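Local coordinates for penicillin-binding protein 2B (Streptococcus pneumoniae, PDB 2WAD), which is thought to act as a transpeptidase that cross-links adjacent glycan strands of cell-wall peptidoglycan during peripheral wall synthesis, and binds penicillin, at residues Gly385-Ile393 and Leu440-Val448; Tyr531-Gly539 and Met581-Tyr589. All coordinates share one frame; numbering follows the deposited sequence.

Overall arrangement
From the N terminus the chain first runs through the region matching the dimerisation family and then enters the transpeptidase domain, where both contacts lie. Interaction 1 closes first. It brings helix 389-398 against the junction of helices 436-442 and 445-455, with 46 residues looping out between its segments. Interaction 2 opens only later, at helix 525-536, and closes on helix 578-593 after 41 residues rich in strand. The two loops follow in series; they neither nest nor cross. The centres of interactions 1 and 2 lie about 13 Å apart. Tyr531 of interaction 2 reaches back to Val387 of interaction 1. Helix 525-536 thus lies against helix 389-398, the helix that follows the putative nucleophile.

Interaction 1: residues Gly385-Ile393 and Leu440-Val448; sequences GSVVKAATI and LEYSSNAYV. Unlike the reference sequence in segment 440-448: Ala446 (reference Thr), Val448 (reference Met).
Lys389 starts with CG beside its backbone N (chi1 -73°) and then runs fully extended, which carries NZ straight to the Ser443-Asn445 turn. Ser443 turns OG away from its own N (chi1 -156°), toward Lys389 and Ser386. The pairing fits the SxxK and SxN motifs of penicillin-binding transpeptidases. Ser386 is the inferred acyl-ester nucleophile.

Lys389 NZ meets four oxygens. Asn445 OD1 is the closest, 2.6 Å from Lys389 NZ, and the two side chains cross at about a right angle. NZ sits 44° out of the plane of that amide carbonyl. Lys389 NZ also donates to Ser443 O at 2.9 Å, from well above the peptide plane, and to Ser443 OG at 3.1 Å. Within its own segment, Lys389 NZ donates to Ser386 OG at 2.8 Å. Four oxygens share at most three N-H groups, so at least one N-H must be shared. These contacts fix the tip of the lysine next to the putative nucleophile. Ser443 OG has a further partner in Lys615 NZ, consistent with the K(T/S)G motif.

Ser443 takes positive phi as the C-prime residue of a Schellman motif that ends helix 436-442. Ser444 then N-caps the next helix, its OG accepting from Tyr447 N and also bonded to Asp410.

Away from the polar cluster the packing is apolar. Val448 CG1 lies across the base of Lys389 and on Thr392 CB. Leu440 CD2 rests on the backbone N of Ala390. The ends of Ile393 and Leu440 meet head on, with Ile393 CD1 3.9 Å from Leu440 CG. Ile393 CG1 also leans on the Tyr447 ring. One water bridges the two serines, 2.9 Å from Ser386 OG and 2.7 Å from Ser443 OG.

Interaction 2: residues Tyr531-Gly539 and Met581-Tyr589; sequences YVATIANNG and MAILHQGFY. Unlike the reference sequence in segment 581-589: Ala582 (reference Ser).
Met581 points its CB at the end of helix 525-536, around Asn538 and Gly539. CG continues anti to the backbone N (chi1 -178°). It passes beside Asn538 CA and lies over one face of the His585 ring, nearer its periphery than its centre. The chain then bends twice. Met581 SD comes to 4.1 Å from Ile535 O and 4.3 Å from Ile535 CG2. The second bend brings the tip, Met581 CE, to 3.5 Å from Gly539 N, against the backbone just past the helix.

That helix ends in a Schellman motif. Asn538 is its C-prime residue with positive phi, and Gly539 N returns to Thr534 O. Asn538 N bonds to Ile535 O, and His585 uses the same oxygen. His585 NE2 donates to Ile535 O at 2.7 Å, nearly straight at 169°. The oxygen lies in the plane of the imidazole, while NE2 stands above the carbonyl plane. His585 NE2 and Asn538 N approach from opposite faces of that plane, so two donors grip the oxygen. The side chains of His585 and Ile535 run antiparallel alongside each other, with Ile535 CG2 3.6 Å from His585 CD2.

One turn on, Phe588 is crossed at about a right angle by Ile535, whose CD1 sits 3.9 Å from Phe588 CZ. Val532 CG2 and Tyr531 OH, itself hydrogen-bonded to Val387 O, meet the edge of the same ring. The two helix segments are steeply inclined, with 116° between their directions. In the transpeptidase fold, Phe588 also packs on Ala390 of helix 389-398 and on Tyr637 of strand 634-638. Its backbone bonds to Gly614 on edge strand 613-616.

Interaction 1: residues Gly385-Ile393 and Leu440-Val448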
ATOM      1  N   GLY A 385       1.690 -19.202 -13.720  1.00 32.23           N
ATOM      2  CA  GLY A 385       1.695 -20.623 -14.029  1.00 29.68           C
ATOM      3  C   GLY A 385       0.343 -21.281 -13.793  1.00 33.69           C
ATOM      4  O   GLY A 385      -0.703 -20.613 -13.837  1.00 33.05           O
ATOM      5  N   SER A 386       0.371 -22.578 -13.485  1.00 30.72           N
ATOM      6  CA  SER A 386      -0.800 -23.451 -13.536  1.00 32.96           C
ATOM      7  C   SER A 386      -1.870 -23.203 -12.477  1.00 31.25           C
ATOM      8  O   SER A 386      -2.935 -23.820 -12.501  1.00 32.34           O
ATOM      9  CB  SER A 386      -0.348 -24.918 -13.467  1.00 36.37           C
ATOM     10  OG  SER A 386      -0.013 -25.422 -14.754  1.00 42.75           O
ATOM     11  N   VAL A 387      -1.571 -22.378 -11.491  1.00 32.30           N
ATOM     12  CA  VAL A 387      -2.584 -22.046 -10.496  1.00 32.84           C
ATOM     13  C   VAL A 387      -3.858 -21.518 -11.163  1.00 32.44           C
ATOM     14  O   VAL A 387      -4.942 -21.796 -10.696  1.00 35.78           O
ATOM     15  CB  VAL A 387      -2.064 -21.087  -9.427  1.00 32.24           C
ATOM     16  CG1 VAL A 387      -0.954 -21.777  -8.627  1.00 34.28           C
ATOM     17  CG2 VAL A 387      -1.540 -19.780 -10.066  1.00 33.86           C
ATOM     18  N   VAL A 388      -3.733 -20.822 -12.283  1.00 33.33           N
ATOM     19  CA  VAL A 388      -4.845 -20.101 -12.871  1.00 33.27           C
ATOM     20  C   VAL A 388      -5.810 -20.968 -13.671  1.00 35.34           C
ATOM     21  O   VAL A 388      -6.770 -20.439 -14.212  1.00 35.93           O
ATOM     22  CB  VAL A 388      -4.388 -18.961 -13.820  1.00 34.13           C
ATOM     23  CG1 VAL A 388      -3.433 -17.968 -13.116  1.00 32.59           C
ATOM     24  CG2 VAL A 388      -3.833 -19.530 -15.113  1.00 30.90           C
ATOM     25  N   LYS A 389      -5.597 -22.282 -13.730  1.00 36.05           N
ATOM     26  CA  LYS A 389      -6.374 -23.111 -14.629  1.00 33.22           C
ATOM     27  C   LYS A 389      -7.880 -23.144 -14.355  1.00 33.55           C
ATOM     28  O   LYS A 389      -8.691 -23.318 -15.267  1.00 31.69           O
ATOM     29  CB  LYS A 389      -5.742 -24.501 -14.751  1.00 34.81           C
ATOM     30  CG  LYS A 389      -4.465 -24.455 -15.568  1.00 32.37           C
ATOM     31  CD  LYS A 389      -3.740 -25.797 -15.620  1.00 33.04           C
ATOM     32  CE  LYS A 389      -2.501 -25.655 -16.497  1.00 40.36           C
ATOM     33  NZ  LYS A 389      -1.610 -26.850 -16.610  1.00 34.25           N
ATOM     34  N   ALA A 390      -8.260 -22.945 -13.100  1.00 35.14           N
ATOM     35  CA  ALA A 390      -9.669 -22.856 -12.721  1.00 35.74           C
ATOM     36  C   ALA A 390     -10.381 -21.630 -13.302  1.00 37.30           C
ATOM     37  O   ALA A 390     -11.603 -21.669 -13.544  1.00 36.65           O
ATOM     38  CB  ALA A 390      -9.801 -22.839 -11.230  1.00 33.10           C
ATOM     39  N   ALA A 391      -9.643 -20.542 -13.524  1.00 37.22           N
ATOM     40  CA  ALA A 391     -10.266 -19.360 -14.113  1.00 36.70           C
ATOM     41  C   ALA A 391     -10.507 -19.590 -15.607  1.00 39.82           C
ATOM     42  O   ALA A 391     -11.518 -19.140 -16.153  1.00 42.44           O
ATOM     43  CB  ALA A 391      -9.448 -18.074 -13.846  1.00 33.64           C
ATOM     44  N   THR A 392      -9.604 -20.300 -16.273  1.00 38.42           N
ATOM     45  CA  THR A 392      -9.786 -20.606 -17.700  1.00 36.93           C
ATOM     46  C   THR A 392     -10.967 -21.515 -17.982  1.00 38.06           C
ATOM     47  O   THR A 392     -11.692 -21.296 -18.953  1.00 37.23           O
ATOM     48  CB  THR A 392      -8.555 -21.292 -18.300  1.00 34.29           C
ATOM     49  OG1 THR A 392      -7.395 -20.511 -17.980  1.00 33.78           O
ATOM     50  CG2 THR A 392      -8.707 -21.390 -19.800  1.00 34.75           C
ATOM     51  N   ILE A 393     -11.127 -22.554 -17.163  1.00 37.42           N
ATOM     52  CA  ILE A 393     -12.324 -23.372 -17.209  1.00 35.62           C
ATOM     53  C   ILE A 393     -13.571 -22.522 -16.969  1.00 37.61           C
ATOM     54  O   ILE A 393     -14.597 -22.709 -17.624  1.00 38.23           O
ATOM     55  CB  ILE A 393     -12.243 -24.567 -16.225  1.00 35.95           C
ATOM     56  CG1 ILE A 393     -11.036 -25.448 -16.565  1.00 33.75           C
ATOM     57  CG2 ILE A 393     -13.452 -25.484 -16.354  1.00 34.84           C
ATOM     58  CD1 ILE A 393     -10.727 -26.541 -15.521  1.00 34.53           C
ATOM     59  N   LEU A 440      -8.078 -30.373 -13.438  1.00 37.70           N
ATOM     60  CA  LEU A 440      -7.487 -29.613 -12.335  1.00 37.86           C
ATOM     61  C   LEU A 440      -6.548 -30.495 -11.503  1.00 39.26           C
ATOM     62  O   LEU A 440      -5.422 -30.084 -11.175  1.00 37.04           O
ATOM     63  CB  LEU A 440      -8.584 -28.965 -11.486  1.00 35.23           C
ATOM     64  CG  LEU A 440      -9.308 -27.770 -12.138  1.00 38.09           C
ATOM     65  CD1 LEU A 440     -10.537 -27.321 -11.375  1.00 31.82           C
ATOM     66  CD2 LEU A 440      -8.393 -26.570 -12.311  1.00 26.32           C
ATOM     67  N   GLU A 441      -7.002 -31.717 -11.210  1.00 39.44           N
ATOM     68  CA  GLU A 441      -6.215 -32.670 -10.404  1.00 39.53           C
ATOM     69  C   GLU A 441      -4.829 -32.944 -10.988  1.00 40.59           C
ATOM     70  O   GLU A 441      -3.837 -32.947 -10.241  1.00 40.79           O
ATOM     71  CB  GLU A 441      -6.963 -33.983 -10.167  1.00 37.71           C
ATOM     72  CG  GLU A 441      -6.183 -35.016  -9.357  1.00 39.83           C
ATOM     73  CD  GLU A 441      -6.973 -36.311  -9.108  1.00 43.19           C
ATOM     74  OE1 GLU A 441      -8.145 -36.406  -9.532  1.00 40.61           O
ATOM     75  OE2 GLU A 441      -6.419 -37.242  -8.479  1.00 39.54           O
ATOM     76  N   TYR A 442      -4.777 -33.104 -12.316  1.00 38.09           N
ATOM     77  CA  TYR A 442      -3.549 -33.420 -13.046  1.00 37.25           C
ATOM     78  C   TYR A 442      -2.799 -32.229 -13.630  1.00 37.51           C
ATOM     79  O   TYR A 442      -1.658 -32.358 -14.095  1.00 36.38           O
ATOM     80  CB  TYR A 442      -3.837 -34.377 -14.200  1.00 38.38           C
ATOM     81  CG  TYR A 442      -4.679 -35.580 -13.874  1.00 39.14           C
ATOM     82  CD1 TYR A 442      -4.757 -36.087 -12.580  1.00 43.58           C
ATOM     83  CD2 TYR A 442      -5.391 -36.229 -14.879  1.00 43.31           C
ATOM     84  CE1 TYR A 442      -5.552 -37.201 -12.296  1.00 42.19           C
ATOM     85  CE2 TYR A 442      -6.169 -37.343 -14.605  1.00 38.92           C
ATOM     86  CZ  TYR A 442      -6.258 -37.821 -13.317  1.00 46.21           C
ATOM     87  OH  TYR A 442      -7.059 -38.928 -13.080  1.00 46.10           O
ATOM     88  N   SER A 443      -3.438 -31.065 -13.595  1.00 35.64           N
ATOM     89  CA  SER A 443      -2.885 -29.863 -14.208  1.00 36.96           C
ATOM     90  C   SER A 443      -2.718 -30.042 -15.710  1.00 36.43           C
ATOM     91  O   SER A 443      -1.660 -29.765 -16.264  1.00 36.90           O
ATOM     92  CB  SER A 443      -1.573 -29.421 -13.544  1.00 37.32           C
ATOM     93  OG  SER A 443      -1.338 -28.021 -13.730  1.00 35.50           O
ATOM     94  N   SER A 444      -3.775 -30.517 -16.354  1.00 35.74           N
ATOM     95  CA  SER A 444      -3.739 -30.763 -17.789  1.00 37.46           C
ATOM     96  C   SER A 444      -3.693 -29.463 -18.583  1.00 37.20           C
ATOM     97  O   SER A 444      -4.602 -28.628 -18.472  1.00 37.51           O
ATOM     98  CB  SER A 444      -4.995 -31.541 -18.195  1.00 35.06           C
ATOM     99  OG  SER A 444      -5.160 -31.491 -19.595  1.00 37.13           O
ATOM    100  N   ASN A 445      -2.657 -29.290 -19.396  1.00 35.65           N
ATOM    101  CA  ASN A 445      -2.689 -28.214 -20.388  1.00 36.69           C
ATOM    102  C   ASN A 445      -3.657 -28.489 -21.553  1.00 36.51           C
ATOM    103  O   ASN A 445      -4.209 -27.546 -22.116  1.00 37.42           O
ATOM    104  CB  ASN A 445      -1.296 -27.915 -20.953  1.00 36.02           C
ATOM    105  CG  ASN A 445      -0.407 -27.126 -19.998  1.00 40.85           C
ATOM    106  OD1 ASN A 445      -0.864 -26.437 -19.075  1.00 35.00           O
ATOM    107  ND2 ASN A 445       0.895 -27.192 -20.251  1.00 37.77           N
ATOM    108  N   ALA A 446      -3.863 -29.753 -21.923  1.00 34.29           N
ATOM    109  CA  ALA A 446      -4.734 -30.082 -23.060  1.00 37.66           C
ATOM    110  C   ALA A 446      -6.150 -29.572 -22.831  1.00 35.69           C
ATOM    111  O   ALA A 446      -6.814 -29.116 -23.772  1.00 32.84           O
ATOM    112  CB  ALA A 446      -4.780 -31.579 -23.334  1.00 32.94           C
ATOM    113  N   TYR A 447      -6.616 -29.686 -21.592  1.00 34.70           N
ATOM    114  CA  TYR A 447      -8.011 -29.315 -21.295  1.00 36.27           C
ATOM    115  C   TYR A 447      -8.243 -27.800 -21.478  1.00 40.42           C
ATOM    116  O   TYR A 447      -9.275 -27.390 -22.048  1.00 40.02           O
ATOM    117  CB  TYR A 447      -8.394 -29.750 -19.875  1.00 37.35           C
ATOM    118  CG  TYR A 447      -9.890 -29.769 -19.604  1.00 37.82           C
ATOM    119  CD1 TYR A 447     -10.635 -30.912 -19.847  1.00 40.15           C
ATOM    120  CD2 TYR A 447     -10.561 -28.641 -19.134  1.00 37.27           C
ATOM    121  CE1 TYR A 447     -12.003 -30.944 -19.624  1.00 36.31           C
ATOM    122  CE2 TYR A 447     -11.937 -28.656 -18.921  1.00 32.89           C
ATOM    123  CZ  TYR A 447     -12.640 -29.814 -19.167  1.00 34.22           C
ATOM    124  OH  TYR A 447     -13.998 -29.872 -18.968  1.00 33.70           O
ATOM    125  N   VAL A 448      -7.289 -26.980 -21.014  1.00 36.24           N
ATOM    126  CA  VAL A 448      -7.456 -25.537 -21.002  1.00 35.82           C
ATOM    127  C   VAL A 448      -7.120 -24.898 -22.346  1.00 35.08           C
ATOM    128  O   VAL A 448      -7.641 -23.840 -22.665  1.00 33.84           O
ATOM    129  CB  VAL A 448      -6.651 -24.818 -19.887  1.00 35.66           C
ATOM    130  CG1 VAL A 448      -7.275 -25.067 -18.505  1.00 35.46           C
ATOM    131  CG2 VAL A 448      -5.172 -25.180 -19.927  1.00 28.69           C
TER
HETATM  132  O   HOH W   1       1.364 -27.924 -14.170  1.00 41.46           O

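Interaction 2: residues Tyr531-Gly539 and Met581-Tyr589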
ATOM      1  N   TYR A 531      -7.790 -14.270  -5.886  1.00 28.03           N
ATOM      2  CA  TYR A 531      -8.349 -15.248  -6.821  1.00 32.79           C
ATOM      3  C   TYR A 531      -8.744 -16.528  -6.075  1.00 33.60           C
ATOM      4  O   TYR A 531      -9.901 -16.973  -6.131  1.00 33.35           O
ATOM      5  CB  TYR A 531      -7.365 -15.481  -7.981  1.00 30.36           C
ATOM      6  CG  TYR A 531      -7.382 -16.854  -8.637  1.00 36.44           C
ATOM      7  CD1 TYR A 531      -8.529 -17.326  -9.268  1.00 35.86           C
ATOM      8  CD2 TYR A 531      -6.232 -17.645  -8.696  1.00 39.38           C
ATOM      9  CE1 TYR A 531      -8.563 -18.544  -9.900  1.00 34.78           C
ATOM     10  CE2 TYR A 531      -6.246 -18.886  -9.337  1.00 32.96           C
ATOM     11  CZ  TYR A 531      -7.420 -19.318  -9.942  1.00 38.88           C
ATOM     12  OH  TYR A 531      -7.491 -20.542 -10.578  1.00 35.76           O
ATOM     13  N   VAL A 532      -7.816 -17.108  -5.317  1.00 33.76           N
ATOM     14  CA  VAL A 532      -8.190 -18.327  -4.589  1.00 32.46           C
ATOM     15  C   VAL A 532      -9.218 -18.038  -3.488  1.00 35.12           C
ATOM     16  O   VAL A 532     -10.069 -18.907  -3.210  1.00 34.92           O
ATOM     17  CB  VAL A 532      -6.992 -19.139  -4.043  1.00 33.07           C
ATOM     18  CG1 VAL A 532      -6.192 -18.303  -3.006  1.00 27.54           C
ATOM     19  CG2 VAL A 532      -7.516 -20.415  -3.384  1.00 26.86           C
ATOM     20  N   ALA A 533      -9.179 -16.839  -2.893  1.00 33.47           N
ATOM     21  CA  ALA A 533     -10.172 -16.468  -1.856  1.00 32.44           C
ATOM     22  C   ALA A 533     -11.579 -16.360  -2.435  1.00 34.20           C
ATOM     23  O   ALA A 533     -12.562 -16.707  -1.766  1.00 34.42           O
ATOM     24  CB  ALA A 533      -9.810 -15.153  -1.152  1.00 31.55           C
ATOM     25  N   THR A 534     -11.658 -15.898  -3.685  1.00 33.98           N
ATOM     26  CA  THR A 534     -12.922 -15.791  -4.421  1.00 33.05           C
ATOM     27  C   THR A 534     -13.551 -17.165  -4.653  1.00 34.41           C
ATOM     28  O   THR A 534     -14.753 -17.376  -4.446  1.00 36.20           O
ATOM     29  CB  THR A 534     -12.706 -15.051  -5.780  1.00 33.09           C
ATOM     30  OG1 THR A 534     -12.250 -13.711  -5.533  1.00 29.43           O
ATOM     31  CG2 THR A 534     -13.990 -15.003  -6.600  1.00 34.32           C
ATOM     32  N   ILE A 535     -12.733 -18.112  -5.094  1.00 36.00           N
ATOM     33  CA  ILE A 535     -13.151 -19.510  -5.156  1.00 36.03           C
ATOM     34  C   ILE A 535     -13.630 -20.010  -3.793  1.00 35.91           C
ATOM     35  O   ILE A 535     -14.695 -20.629  -3.662  1.00 39.51           O
ATOM     36  CB  ILE A 535     -12.013 -20.420  -5.684  1.00 35.05           C
ATOM     37  CG1 ILE A 535     -11.684 -20.040  -7.130  1.00 29.87           C
ATOM     38  CG2 ILE A 535     -12.464 -21.889  -5.581  1.00 34.27           C
ATOM     39  CD1 ILE A 535     -10.457 -20.705  -7.752  1.00 35.49           C
ATOM     40  N   ALA A 536     -12.863 -19.710  -2.761  1.00 34.17           N
ATOM     41  CA  ALA A 536     -13.195 -20.168  -1.418  1.00 35.67           C
ATOM     42  C   ALA A 536     -14.485 -19.517  -0.894  1.00 39.12           C
ATOM     43  O   ALA A 536     -15.120 -20.050   0.003  1.00 38.11           O
ATOM     44  CB  ALA A 536     -12.019 -19.872  -0.467  1.00 30.20           C
ATOM     45  N   ASN A 537     -14.866 -18.360  -1.440  1.00 39.42           N
ATOM     46  CA  ASN A 537     -16.068 -17.658  -0.986  1.00 40.01           C
ATOM     47  C   ASN A 537     -17.187 -17.826  -2.019  1.00 40.14           C
ATOM     48  O   ASN A 537     -18.071 -16.977  -2.171  1.00 40.01           O
ATOM     49  CB  ASN A 537     -15.726 -16.177  -0.778  1.00 39.67           C
ATOM     50  CG  ASN A 537     -16.803 -15.414  -0.028  1.00 41.33           C
ATOM     51  OD1 ASN A 537     -17.301 -15.885   0.989  1.00 39.56           O
ATOM     52  ND2 ASN A 537     -17.138 -14.212  -0.508  1.00 37.81           N
ATOM     53  N   ASN A 538     -17.099 -18.909  -2.775  1.00 41.31           N
ATOM     54  CA  ASN A 538     -18.139 -19.292  -3.736  1.00 44.67           C
ATOM     55  C   ASN A 538     -18.465 -18.296  -4.837  1.00 43.44           C
ATOM     56  O   ASN A 538     -19.621 -18.161  -5.242  1.00 42.47           O
ATOM     57  CB  ASN A 538     -19.395 -19.764  -3.004  1.00 46.09           C
ATOM     58  CG  ASN A 538     -19.123 -21.027  -2.184  1.00 49.92           C
ATOM     59  OD1 ASN A 538     -18.498 -21.967  -2.673  1.00 55.85           O
ATOM     60  ND2 ASN A 538     -19.544 -21.029  -0.925  1.00 49.45           N
ATOM     61  N   GLY A 539     -17.433 -17.598  -5.305  1.00 41.40           N
ATOM     62  CA  GLY A 539     -17.542 -16.732  -6.482  1.00 38.71           C
ATOM     63  C   GLY A 539     -17.774 -15.270  -6.149  1.00 36.11           C
ATOM     64  O   GLY A 539     -17.795 -14.423  -7.024  1.00 37.04           O
ATOM     65  N   MET A 581     -19.185 -24.002  -9.849  1.00 39.69           N
ATOM     66  CA  MET A 581     -18.299 -23.716  -8.740  1.00 41.07           C
ATOM     67  C   MET A 581     -18.022 -24.966  -7.887  1.00 42.71           C
ATOM     68  O   MET A 581     -16.944 -25.116  -7.306  1.00 39.60           O
ATOM     69  CB  MET A 581     -18.875 -22.595  -7.876  1.00 41.73           C
ATOM     70  CG  MET A 581     -17.994 -22.166  -6.682  1.00 37.85           C
ATOM     71  SD  MET A 581     -16.382 -21.566  -7.227  1.00 44.40           S
ATOM     72  CE  MET A 581     -16.740 -19.924  -7.886  1.00 41.77           C
ATOM     73  N   ALA A 582     -19.008 -25.856  -7.802  1.00 43.17           N
ATOM     74  CA  ALA A 582     -18.848 -27.091  -7.043  1.00 42.35           C
ATOM     75  C   ALA A 582     -17.857 -28.010  -7.769  1.00 40.97           C
ATOM     76  O   ALA A 582     -17.095 -28.735  -7.144  1.00 41.40           O
ATOM     77  CB  ALA A 582     -20.210 -27.768  -6.814  1.00 40.81           C
ATOM     78  N   ILE A 583     -17.824 -27.933  -9.097  1.00 42.57           N
ATOM     79  CA  ILE A 583     -16.831 -28.665  -9.862  1.00 38.47           C
ATOM     80  C   ILE A 583     -15.425 -28.130  -9.591  1.00 39.38           C
ATOM     81  O   ILE A 583     -14.509 -28.907  -9.378  1.00 41.06           O
ATOM     82  CB  ILE A 583     -17.185 -28.700 -11.343  1.00 39.80           C
ATOM     83  CG1 ILE A 583     -18.409 -29.602 -11.520  1.00 38.57           C
ATOM     84  CG2 ILE A 583     -16.037 -29.280 -12.184  1.00 37.01           C
ATOM     85  CD1 ILE A 583     -19.308 -29.215 -12.705  1.00 40.41           C
ATOM     86  N   LEU A 584     -15.241 -26.813  -9.550  1.00 39.85           N
ATOM     87  CA  LEU A 584     -13.928 -26.270  -9.213  1.00 40.48           C
ATOM     88  C   LEU A 584     -13.483 -26.738  -7.826  1.00 40.92           C
ATOM     89  O   LEU A 584     -12.337 -27.124  -7.672  1.00 38.73           O
ATOM     90  CB  LEU A 584     -13.914 -24.741  -9.265  1.00 38.51           C
ATOM     91  CG  LEU A 584     -14.294 -24.078 -10.598  1.00 42.92           C
ATOM     92  CD1 LEU A 584     -14.172 -22.544 -10.481  1.00 30.89           C
ATOM     93  CD2 LEU A 584     -13.516 -24.630 -11.824  1.00 30.15           C
ATOM     94  N   HIS A 585     -14.372 -26.656  -6.832  1.00 42.30           N
ATOM     95  CA  HIS A 585     -14.121 -27.131  -5.468  1.00 43.21           C
ATOM     96  C   HIS A 585     -13.714 -28.613  -5.375  1.00 44.41           C
ATOM     97  O   HIS A 585     -12.888 -28.980  -4.539  1.00 44.06           O
ATOM     98  CB  HIS A 585     -15.352 -26.872  -4.584  1.00 45.48           C
ATOM     99  CG  HIS A 585     -15.533 -25.437  -4.179  1.00 43.24           C
ATOM    100  ND1 HIS A 585     -16.500 -25.032  -3.285  1.00 54.68           N
ATOM    101  CD2 HIS A 585     -14.864 -24.313  -4.528  1.00 50.15           C
ATOM    102  CE1 HIS A 585     -16.419 -23.726  -3.103  1.00 54.40           C
ATOM    103  NE2 HIS A 585     -15.430 -23.264  -3.844  1.00 46.13           N
ATOM    104  N   GLN A 586     -14.283 -29.460  -6.228  1.00 44.28           N
ATOM    105  CA  GLN A 586     -13.940 -30.888  -6.246  1.00 46.11           C
ATOM    106  C   GLN A 586     -12.563 -31.067  -6.889  1.00 44.94           C
ATOM    107  O   GLN A 586     -11.769 -31.885  -6.433  1.00 47.33           O
ATOM    108  CB  GLN A 586     -15.016 -31.717  -6.978  1.00 44.23           C
ATOM    109  CG  GLN A 586     -14.840 -33.239  -6.963  1.00 50.08           C
ATOM    110  CD  GLN A 586     -14.972 -33.878  -5.572  1.00 54.29           C
ATOM    111  OE1 GLN A 586     -15.662 -33.358  -4.697  1.00 55.16           O
ATOM    112  NE2 GLN A 586     -14.312 -35.014  -5.371  1.00 54.77           N
ATOM    113  N   GLY A 587     -12.262 -30.293  -7.926  1.00 40.85           N
ATOM    114  CA  GLY A 587     -10.929 -30.350  -8.509  1.00 41.29           C
ATOM    115  C   GLY A 587      -9.823 -29.950  -7.545  1.00 39.30           C
ATOM    116  O   GLY A 587      -8.811 -30.637  -7.429  1.00 38.67           O
ATOM    117  N   PHE A 588      -9.996 -28.824  -6.859  1.00 36.21           N
ATOM    118  CA  PHE A 588      -9.008 -28.366  -5.867  1.00 36.84           C
ATOM    119  C   PHE A 588      -8.893 -29.360  -4.711  1.00 37.03           C
ATOM    120  O   PHE A 588      -7.852 -29.474  -4.053  1.00 39.34           O
ATOM    121  CB  PHE A 588      -9.333 -26.965  -5.315  1.00 33.96           C
ATOM    122  CG  PHE A 588      -8.874 -25.826  -6.191  1.00 38.18           C
ATOM    123  CD1 PHE A 588      -8.919 -25.919  -7.575  1.00 40.15           C
ATOM    124  CD2 PHE A 588      -8.394 -24.648  -5.628  1.00 42.81           C
ATOM    125  CE1 PHE A 588      -8.514 -24.861  -8.397  1.00 35.23           C
ATOM    126  CE2 PHE A 588      -7.965 -23.587  -6.449  1.00 36.59           C
ATOM    127  CZ  PHE A 588      -8.032 -23.709  -7.833  1.00 34.95           C
ATOM    128  N   TYR A 589      -9.975 -30.071  -4.438  1.00 35.45           N
ATOM    129  CA  TYR A 589      -9.946 -31.028  -3.338  1.00 39.48           C
ATOM    130  C   TYR A 589      -9.153 -32.277  -3.720  1.00 39.43           C
ATOM    131  O   TYR A 589      -8.366 -32.780  -2.927  1.00 41.14           O
ATOM    132  CB  TYR A 589     -11.361 -31.422  -2.903  1.00 39.35           C
ATOM    133  CG  TYR A 589     -11.366 -32.509  -1.838  1.00 40.97           C
ATOM    134  CD1 TYR A 589     -11.248 -32.196  -0.481  1.00 36.96           C
ATOM    135  CD2 TYR A 589     -11.465 -33.853  -2.193  1.00 45.31           C
ATOM    136  CE1 TYR A 589     -11.236 -33.179   0.481  1.00 39.79           C
ATOM    137  CE2 TYR A 589     -11.463 -34.847  -1.232  1.00 42.52           C
ATOM    138  CZ  TYR A 589     -11.357 -34.494   0.102  1.00 45.43           C
ATOM    139  OH  TYR A 589     -11.350 -35.447   1.083  1.00 53.05           O
TER